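Local coordinates for protein xyloglucan-specific endo-beta-1,4-glucanase BoGH9A (Bacteroides ovatus, PDB 6DHT) that cleaves internal beta-1,4-glucosidic bonds in the xyloglucan backbone at the bacterial cell surface, releasing xyloglucan oligosaccharides, at residues W166-D171 and V549-N554; C483-L488 and G512-G517; K491-P496 and A545-A550. One frame throughout, in Å; residues are numbered along the deposited sequence. Where two conformers were deposited one is given.

Interaction 1: residues W166-D171 and V549-N554; sequences WYDAGD and VAINWN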
loop_
_atom_site.group_PDB
_atom_site.type_symbol
_atom_site.label_atom_id
_atom_site.label_comp_id
_atom_site.label_asym_id
_atom_site.label_seq_id
_atom_site.Cartn_x
_atom_site.Cartn_y
_atom_site.Cartn_z
ATOM N N TRP A 166 1.789 -13.059 6.109
ATOM C CA TRP A 166 2.585 -12.790 4.922
ATOM C C TRP A 166 4.066 -12.545 5.234
ATOM O O TRP A 166 4.387 -11.942 6.244
ATOM C CB TRP A 166 2.100 -11.528 4.196
ATOM C CG TRP A 166 0.635 -11.475 3.877
ATOM C CD1 TRP A 166 -0.076 -12.362 3.128
ATOM C CD2 TRP A 166 -0.279 -10.445 4.270
ATOM N NE1 TRP A 166 -1.392 -11.951 3.040
ATOM C CE2 TRP A 166 -1.539 -10.776 3.733
ATOM C CE3 TRP A 166 -0.150 -9.278 5.017
ATOM C CZ2 TRP A 166 -2.651 -9.969 3.912
ATOM C CZ3 TRP A 166 -1.260 -8.473 5.188
ATOM C CH2 TRP A 166 -2.486 -8.820 4.635
ATOM N N TYR A 167 4.945 -12.918 4.318
ATOM C CA TYR A 167 6.270 -12.338 4.298
ATOM C C TYR A 167 6.116 -10.823 4.139
ATOM O O TYR A 167 5.310 -10.349 3.335
ATOM C CB TYR A 167 7.086 -12.865 3.139
ATOM C CG TYR A 167 7.359 -14.345 3.139
ATOM C CD1 TYR A 167 7.906 -14.976 4.242
ATOM C CD2 TYR A 167 7.083 -15.113 2.005
ATOM C CE1 TYR A 167 8.166 -16.329 4.217
ATOM C CE2 TYR A 167 7.327 -16.469 1.987
ATOM C CZ TYR A 167 7.879 -17.060 3.096
ATOM O OH TYR A 167 8.124 -18.417 3.094
ATOM N N ASP A 168 6.896 -10.045 4.876
ATOM C CA ASP A 168 6.751 -8.598 4.855
ATOM C C ASP A 168 7.069 -7.960 3.510
ATOM O O ASP A 168 6.427 -6.974 3.112
ATOM C CB ASP A 168 7.670 -7.968 5.887
ATOM C CG ASP A 168 7.291 -6.547 6.221
ATOM O OD1 ASP A 168 6.112 -6.302 6.570
ATOM O OD2 ASP A 168 8.174 -5.678 6.179
ATOM N N ALA A 169 8.111 -8.435 2.823
ATOM C CA ALA A 169 8.709 -7.621 1.794
ATOM C C ALA A 169 9.697 -8.450 0.997
ATOM O O ALA A 169 9.404 -9.591 0.642
ATOM C CB ALA A 169 9.400 -6.428 2.464
ATOM N N GLY A 170 10.868 -7.883 0.709
ATOM C CA GLY A 170 11.912 -8.649 0.068
ATOM C C GLY A 170 12.547 -9.673 0.984
ATOM O O GLY A 170 13.312 -10.530 0.491
ATOM N N ASP A 171 12.270 -9.584 2.283
ATOM C CA ASP A 171 12.708 -10.544 3.318
ATOM C C ASP A 171 11.551 -11.447 3.758
ATOM O O ASP A 171 10.385 -11.244 3.350
ATOM C CB ASP A 171 13.297 -9.819 4.535
ATOM C CG ASP A 171 12.283 -9.013 5.297
ATOM O OD1 ASP A 171 11.684 -8.102 4.658
ATOM O OD2 ASP A 171 12.144 -9.270 6.516
ATOM N N VAL A 549 10.374 -4.422 -2.648
ATOM C CA VAL A 549 8.908 -4.549 -2.645
ATOM C C VAL A 549 8.482 -4.785 -1.207
ATOM O O VAL A 549 9.259 -5.222 -0.371
ATOM C CB VAL A 549 8.438 -5.713 -3.561
ATOM C CG1 VAL A 549 8.882 -5.467 -5.000
ATOM C CG2 VAL A 549 8.946 -7.076 -3.039
ATOM N N ALA A 550 7.238 -4.463 -0.872
ATOM C CA ALA A 550 6.775 -4.566 0.508
ATOM C C ALA A 550 5.264 -4.547 0.627
ATOM O O ALA A 550 4.590 -3.869 -0.162
ATOM C CB ALA A 550 7.336 -3.435 1.329
ATOM N N ILE A 551 4.732 -5.231 1.625
ATOM C CA ILE A 551 3.278 -5.258 1.807
ATOM C C ILE A 551 2.683 -3.873 2.044
ATOM O O ILE A 551 1.536 -3.623 1.616
ATOM C CB ILE A 551 2.831 -6.247 2.893
ATOM C CG1 ILE A 551 3.444 -5.908 4.253
ATOM C CG2 ILE A 551 3.085 -7.679 2.458
ATOM C CD1 ILE A 551 2.917 -6.722 5.433
ATOM N N ASN A 552 3.390 -2.976 2.720
ATOM C CA ASN A 552 2.839 -1.644 2.969
ATOM C C ASN A 552 2.840 -0.805 1.724
ATOM O O ASN A 552 2.025 0.086 1.583
ATOM C CB ASN A 552 3.535 -0.933 4.126
ATOM C CG ASN A 552 5.043 -0.879 3.976
ATOM O OD1 ASN A 552 5.712 -1.893 3.699
ATOM N ND2 ASN A 552 5.592 0.306 4.166
ATOM N N TRP A 553 3.762 -1.088 0.810
ATOM C CA TRP A 553 3.815 -0.392 -0.465
ATOM C C TRP A 553 2.716 -0.932 -1.377
ATOM O O TRP A 553 2.024 -0.160 -2.036
ATOM C CB TRP A 553 5.214 -0.535 -1.093
ATOM C CG TRP A 553 6.270 0.122 -0.263
ATOM C CD1 TRP A 553 6.073 0.911 0.809
ATOM C CD2 TRP A 553 7.695 0.046 -0.446
ATOM N NE1 TRP A 553 7.263 1.331 1.310
ATOM C CE2 TRP A 553 8.280 0.804 0.569
ATOM C CE3 TRP A 553 8.519 -0.597 -1.367
ATOM C CZ2 TRP A 553 9.662 0.965 0.694
ATOM C CZ3 TRP A 553 9.894 -0.444 -1.245
ATOM C CH2 TRP A 553 10.447 0.325 -0.220
ATOM N N ASN A 554 2.501 -2.240 -1.374
ATOM C CA ASN A 554 1.385 -2.793 -2.122
ATOM C C ASN A 554 0.026 -2.439 -1.522
ATOM O O ASN A 554 -0.966 -2.368 -2.260
ATOM C CB ASN A 554 1.530 -4.283 -2.343
ATOM C CG ASN A 554 1.988 -4.574 -3.732
ATOM O OD1 ASN A 554 3.066 -4.127 -4.136
ATOM N ND2 ASN A 554 1.162 -5.242 -4.509
#
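The active site of this family 9 (alpha/alpha)6-barrel hydrolase is built partly where D168 and A169, of the DAGD motif, meet A550 and I551 at the start of helix 551-567. The motif ends in D171, the predicted nucleophile, while the residue before V549 is the predicted proton donor, E548, so the contact sets side by side the loops that carry the two predicted catalytic residues. One strong bond crosses it: I551 N donates to D168 O at 2.8 Å, nearly straight at 166°, so that an N-H of the first helical turn, which has no acceptor within its own helix, is satisfied by the motif backbone. A550 serves as the N-cap, its O receiving the helical N-H of N554.

I551 packs beside this bond, buried against D168 and W166. Its CG1 stands between the backbone N and the carbonyl carbon (chi1 59°), which sends the extended CG1-CD1 arm past D168 toward W166. CD1 ends 3.4 Å from D168 OD1 and 4.0 Å from CE3 of the W166 indole, which it approaches obliquely, and CG2 lies against the carbonyl oxygens of D168 and Y167, 3.6 Å from Y167 O. The branched aliphatic chain suits the place: CD1 meets the ring and the D168 side chain, CG2 the backbone oxygens. The carboxyl group of D168 is bonded to other partners: OD1 to N178, OD2 to Y333; likewise W166 NE1 reaches E217. These bonds limit the rotation of D168 and of the indole beside I551.

Farther along, small residues allow the backbones to come close. The CA atoms of A169 and A550 are only 3.8 Å apart, a spacing that suits two residues with only a methyl side chain. A169 CB packs against A550 CB at 3.8 Å and presses on V549 O at 3.1 Å.

Interaction 2: residues C483-L488 and G512-G517; sequences CYVTGL and GFLVGG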
loop_
_atom_site.group_PDB
_atom_site.type_symbol
_atom_site.label_atom_id
_atom_site.label_comp_id
_atom_site.label_asym_id
_atom_site.label_seq_id
_atom_site.Cartn_x
_atom_site.Cartn_y
_atom_site.Cartn_z
ATOM N N CYS A 483 6.914 1.708 -15.865
ATOM C CA CYS A 483 5.735 1.394 -15.079
ATOM C C CYS A 483 6.284 0.621 -13.903
ATOM O O CYS A 483 6.834 -0.462 -14.090
ATOM C CB CYS A 483 4.798 0.528 -15.884
ATOM S SG CYS A 483 3.467 -0.202 -14.920
ATOM N N TYR A 484 6.178 1.189 -12.709
ATOM C CA TYR A 484 6.898 0.691 -11.539
ATOM C C TYR A 484 6.220 -0.471 -10.799
ATOM O O TYR A 484 6.485 -0.706 -9.638
ATOM C CB TYR A 484 7.164 1.838 -10.554
ATOM C CG TYR A 484 8.174 2.894 -10.986
ATOM C CD1 TYR A 484 9.534 2.620 -10.942
ATOM C CD2 TYR A 484 7.772 4.160 -11.334
ATOM C CE1 TYR A 484 10.451 3.588 -11.255
ATOM C CE2 TYR A 484 8.686 5.155 -11.666
ATOM C CZ TYR A 484 10.029 4.848 -11.628
ATOM O OH TYR A 484 10.963 5.830 -11.944
ATOM N N VAL A 485 5.382 -1.216 -11.503
ATOM C CA VAL A 485 4.674 -2.350 -10.928
ATOM C C VAL A 485 5.058 -3.590 -11.727
ATOM O O VAL A 485 4.891 -3.624 -12.953
ATOM C CB VAL A 485 3.154 -2.170 -11.018
ATOM C CG1 VAL A 485 2.463 -3.357 -10.361
ATOM C CG2 VAL A 485 2.715 -0.895 -10.304
ATOM N N THR A 486 5.543 -4.615 -11.051
ATOM C CA THR A 486 5.984 -5.827 -11.741
ATOM C C THR A 486 4.854 -6.474 -12.526
ATOM O O THR A 486 3.705 -6.521 -12.076
ATOM C CB THR A 486 6.595 -6.872 -10.780
ATOM O OG1 THR A 486 5.629 -7.272 -9.813
ATOM C CG2 THR A 486 7.795 -6.322 -10.034
ATOM N N GLY A 487 5.169 -6.965 -13.718
ATOM C CA GLY A 487 4.211 -7.728 -14.492
ATOM C C GLY A 487 3.197 -6.926 -15.278
ATOM O O GLY A 487 2.362 -7.516 -15.964
ATOM N N LEU A 488 3.243 -5.606 -15.198
ATOM C CA LEU A 488 2.263 -4.777 -15.900
ATOM C C LEU A 488 2.930 -3.706 -16.750
ATOM O O LEU A 488 4.097 -3.414 -16.567
ATOM C CB LEU A 488 1.336 -4.126 -14.901
ATOM C CG LEU A 488 0.424 -5.128 -14.185
ATOM C CD1 LEU A 488 -0.234 -4.406 -13.087
ATOM C CD2 LEU A 488 -0.618 -5.744 -15.114
ATOM N N GLY A 512 2.555 -7.852 -9.823
ATOM C CA GLY A 512 1.681 -7.046 -8.982
ATOM C C GLY A 512 2.352 -6.204 -7.917
ATOM O O GLY A 512 1.639 -5.536 -7.160
ATOM N N PHE A 513 3.684 -6.211 -7.832
ATOM C CA PHE A 513 4.394 -5.479 -6.793
ATOM C C PHE A 513 4.859 -4.108 -7.227
ATOM O O PHE A 513 5.521 -3.979 -8.240
ATOM C CB PHE A 513 5.621 -6.271 -6.335
ATOM C CG PHE A 513 5.284 -7.528 -5.580
ATOM C CD1 PHE A 513 5.017 -8.704 -6.239
ATOM C CD2 PHE A 513 5.243 -7.531 -4.199
ATOM C CE1 PHE A 513 4.680 -9.876 -5.501
ATOM C CE2 PHE A 513 4.928 -8.687 -3.460
ATOM C CZ PHE A 513 4.666 -9.859 -4.121
ATOM N N LEU A 514 4.539 -3.090 -6.429
ATOM C CA LEU A 514 5.045 -1.741 -6.599
ATOM C C LEU A 514 6.446 -1.660 -6.008
ATOM O O LEU A 514 6.633 -1.892 -4.803
ATOM C CB LEU A 514 4.146 -0.747 -5.860
ATOM C CG LEU A 514 4.584 0.722 -5.947
ATOM C CD1 LEU A 514 4.720 1.220 -7.363
ATOM C CD2 LEU A 514 3.555 1.561 -5.205
ATOM N N VAL A 515 7.426 -1.334 -6.827
ATOM C CA VAL A 515 8.766 -1.182 -6.273
ATOM C C VAL A 515 8.918 0.188 -5.608
ATOM O O VAL A 515 8.166 1.115 -5.886
ATOM C CB VAL A 515 9.886 -1.421 -7.347
ATOM C CG1 VAL A 515 9.758 -2.814 -7.923
ATOM C CG2 VAL A 515 9.828 -0.381 -8.450
ATOM N N GLY A 516 9.896 0.333 -4.721
ATOM C CA GLY A 516 10.019 1.542 -3.920
ATOM C C GLY A 516 10.192 2.821 -4.726
ATOM O O GLY A 516 9.619 3.859 -4.407
ATOM N N GLY A 517 11.030 2.763 -5.759
ATOM C CA GLY A 517 11.206 3.849 -6.705
ATOM C C GLY A 517 12.450 4.664 -6.475
ATOM O O GLY A 517 13.247 4.363 -5.581
#
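Y484 and T486 lose the most surface here, on either side of V485, which pairs with L514 as the non-hydrogen-bonded pair of a short antiparallel bridge between two loops of the (alpha/alpha)6-barrel domain. Y484 O takes the N-H of V515 at 3.0 Å, the donor lying nearly along the C=O axis. Its side chain turns to V515 as well: ring atom CD1 meets V515 CG2 at 3.9 Å, the two side chains crossing at about a right angle, while CB touches L514 CD1. The hydroxyl tip bonds to T480, and the ring meets Y537 edge-to-face, so an aromatic with a polar end fits this buried place.

T486 binds with three atoms. Its N donates to F513 O at 2.9 Å and its O accepts from G512 N at 2.9 Å, with that donor above the carbonyl plane. At the backbone angles of G512 (phi 98°) a CB would jam against the carbonyl O of the residue before, which calls for glycine. The hydroxyl adds a side-chain bond: chi1 61° sets OG1 between the backbone N and the carbonyl carbon, where it also bonds to I510 O, lies at the edge of the F513 ring and accepts the N-H of F513 at an F513 N to T486 OG1 distance of 3.0 Å.

Interaction 3: residues K491-P496 and A545-A550; sequences KSPKHP and ASNEVA. With IMD (imidazole), chain B.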
loop_
_atom_site.group_PDB
_atom_site.type_symbol
_atom_site.label_atom_id
_atom_site.label_comp_id
_atom_site.label_asym_id
_atom_site.label_seq_id
_atom_site.Cartn_x
_atom_site.Cartn_y
_atom_site.Cartn_z
ATOM N N LYS A 491 7.193 -1.274 -19.938
ATOM C CA LYS A 491 8.549 -1.341 -19.417
ATOM C C LYS A 491 8.411 -1.313 -17.908
ATOM O O LYS A 491 8.157 -0.262 -17.328
ATOM C CB LYS A 491 9.379 -0.165 -19.926
ATOM C CG LYS A 491 10.768 -0.116 -19.375
ATOM C CD LYS A 491 11.484 1.106 -19.895
ATOM C CE LYS A 491 12.726 1.378 -19.141
ATOM N NZ LYS A 491 13.203 2.752 -19.454
ATOM N N SER A 492 8.536 -2.479 -17.299
ATOM C CA SER A 492 8.317 -2.627 -15.865
ATOM C C SER A 492 9.512 -3.353 -15.216
ATOM O O SER A 492 10.352 -3.919 -15.920
ATOM C CB SER A 492 7.021 -3.388 -15.606
ATOM O OG SER A 492 7.030 -4.637 -16.291
ATOM N N PRO A 493 9.642 -3.328 -13.891
ATOM C CA PRO A 493 10.821 -3.951 -13.270
ATOM C C PRO A 493 10.872 -5.461 -13.483
ATOM O O PRO A 493 9.917 -6.178 -13.202
ATOM C CB PRO A 493 10.677 -3.607 -11.790
ATOM C CG PRO A 493 9.679 -2.460 -11.756
ATOM C CD PRO A 493 8.754 -2.728 -12.876
ATOM N N LYS A 494 12.005 -5.946 -13.984
ATOM C CA LYS A 494 12.202 -7.374 -14.201
ATOM C C LYS A 494 13.134 -8.001 -13.150
ATOM O O LYS A 494 13.281 -9.237 -13.089
ATOM C CB LYS A 494 12.808 -7.558 -15.596
ATOM C CG LYS A 494 11.910 -7.139 -16.742
ATOM C CD LYS A 494 10.704 -8.063 -16.872
ATOM C CE LYS A 494 9.680 -7.531 -17.867
ATOM N NZ LYS A 494 10.127 -7.620 -19.279
ATOM N N HIS A 495 13.712 -7.163 -12.286
ATOM C CA HIS A 495 14.733 -7.602 -11.321
ATOM C C HIS A 495 14.516 -7.067 -9.912
ATOM O O HIS A 495 15.418 -6.534 -9.296
ATOM C CB HIS A 495 16.120 -7.178 -11.843
ATOM C CG HIS A 495 16.436 -7.773 -13.174
ATOM N ND1 HIS A 495 16.756 -9.107 -13.326
ATOM C CD2 HIS A 495 16.387 -7.249 -14.416
ATOM C CE1 HIS A 495 16.927 -9.364 -14.612
ATOM N NE2 HIS A 495 16.733 -8.250 -15.295
ATOM N N PRO A 496 13.291 -7.185 -9.388
ATOM C CA PRO A 496 13.056 -6.618 -8.063
ATOM C C PRO A 496 13.909 -7.219 -6.962
ATOM O O PRO A 496 14.289 -8.387 -7.019
ATOM C CB PRO A 496 11.560 -6.923 -7.811
ATOM C CG PRO A 496 11.308 -8.131 -8.664
ATOM C CD PRO A 496 12.121 -7.915 -9.898
ATOM N N ALA A 545 17.685 -0.072 -2.128
ATOM C CA ALA A 545 17.451 1.371 -2.062
ATOM C C ALA A 545 16.318 1.825 -2.977
ATOM O O ALA A 545 15.578 2.765 -2.647
ATOM C CB ALA A 545 18.749 2.131 -2.426
ATOM N N SER A 546 16.195 1.181 -4.127
ATOM C CA SER A 546 15.251 1.663 -5.157
ATOM C C SER A 546 14.293 0.623 -5.727
ATOM O O SER A 546 13.305 1.010 -6.396
ATOM C CB SER A 546 16.002 2.336 -6.333
ATOM O OG SER A 546 16.561 1.392 -7.259
ATOM N N ASN A 547 14.561 -0.656 -5.496
ATOM C CA ASN A 547 13.820 -1.723 -6.186
ATOM C C ASN A 547 13.245 -2.780 -5.228
ATOM O O ASN A 547 12.956 -3.890 -5.640
ATOM C CB ASN A 547 14.725 -2.390 -7.252
ATOM C CG ASN A 547 13.971 -2.798 -8.486
ATOM O OD1 ASN A 547 12.961 -2.174 -8.860
ATOM N ND2 ASN A 547 14.501 -3.789 -9.208
ATOM N N GLU A 548 13.107 -2.424 -3.955
ATOM C CA GLU A 548 12.498 -3.274 -2.935
ATOM C C GLU A 548 10.968 -3.341 -3.135
ATOM O O GLU A 548 10.385 -2.473 -3.780
ATOM C CB GLU A 548 12.850 -2.705 -1.546
ATOM C CG GLU A 548 12.077 -3.178 -0.329
ATOM C CD GLU A 548 12.363 -4.576 0.141
ATOM O OE1 GLU A 548 12.764 -5.446 -0.665
ATOM O OE2 GLU A 548 12.053 -4.828 1.328
ATOM N N VAL A 549 10.374 -4.422 -2.648
ATOM C CA VAL A 549 8.908 -4.549 -2.645
ATOM C C VAL A 549 8.482 -4.785 -1.207
ATOM O O VAL A 549 9.259 -5.222 -0.371
ATOM C CB VAL A 549 8.438 -5.713 -3.561
ATOM C CG1 VAL A 549 8.882 -5.467 -5.000
ATOM C CG2 VAL A 549 8.946 -7.076 -3.039
ATOM N N ALA A 550 7.238 -4.463 -0.872
ATOM C CA ALA A 550 6.775 -4.566 0.508
ATOM C C ALA A 550 5.264 -4.547 0.627
ATOM O O ALA A 550 4.590 -3.869 -0.162
ATOM C CB ALA A 550 7.336 -3.435 1.329
HETATM N N1 IMD B . 10.666 -3.096 2.831
HETATM C C2 IMD B . 10.200 -3.373 4.070
HETATM N N3 IMD B . 9.396 -2.349 4.445
HETATM C C4 IMD B . 9.375 -1.429 3.456
HETATM C C5 IMD B . 10.181 -1.904 2.432
#
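N547 reaches across to H495 and P496 with its amide group. The bond from CA to CB already points at the loop 491-496, and CG comes to lie 4.0 Å from P496 CA. At the amide the two branches part. OD1 rests against P493 CB at 4.0 Å and takes its hydrogen bond from Y537 OH; ND2 lies 2.9 Å from H495 O, but the N-H...O angle of 116° makes this bond weak. The same ND2 also donates to D539 OD1, a better reason for an amide here: asparagine can give and accept at one buried tip.

D539, predicted to belong to the active site, in turn receives the backbone N-H groups of K494 and H495, so the loop and N547 converge on the side chain of D539. This belongs to the predicted catalytic centre of the family 9 (alpha/alpha)6 fold, in which the chain runs on from N547 into the predicted proton donor E548. Its CB already points away from 491-496, and the bend at chi2 (72°) then turns the carboxyl group aside. OE1 bonds to H497 ND1, and OE2 accepts from N1 of a bound imidazole at 2.7 Å, almost straight at 170°. This imidazole, probably from the crystallisation liquor, also bonds to Y333 OH; its C5 sits 3.4 Å from A550 CB. Beside the amide, P496 CB touches V549 CG1 at 4.1 Å.

All three interactions are essentially buried, and each joins loops around the predicted catalytic centre. Interaction 1 lies nearest the chain centre and interaction 3 farthest from it, where H495 is partly exposed. Interactions 1 and 3 share V549 and A550, which carry the chain from the E548 loop into helix 551-567. That helix also ties interaction 1 to interaction 2: in the conformer given, N554 probably bonds to G512 O through ND2 and to L514 N through OD1. Interactions 2 and 3 are probably stitched by backbone bonds, C483 N to K491 O and G517 N to S546 O. Chemically, interaction 2 is mainly backbone pairing, interaction 1 joins one strong bond to apolar packing, and interaction 3 turns on the N547 amide and a little proline packing, beside predicted catalytic acids.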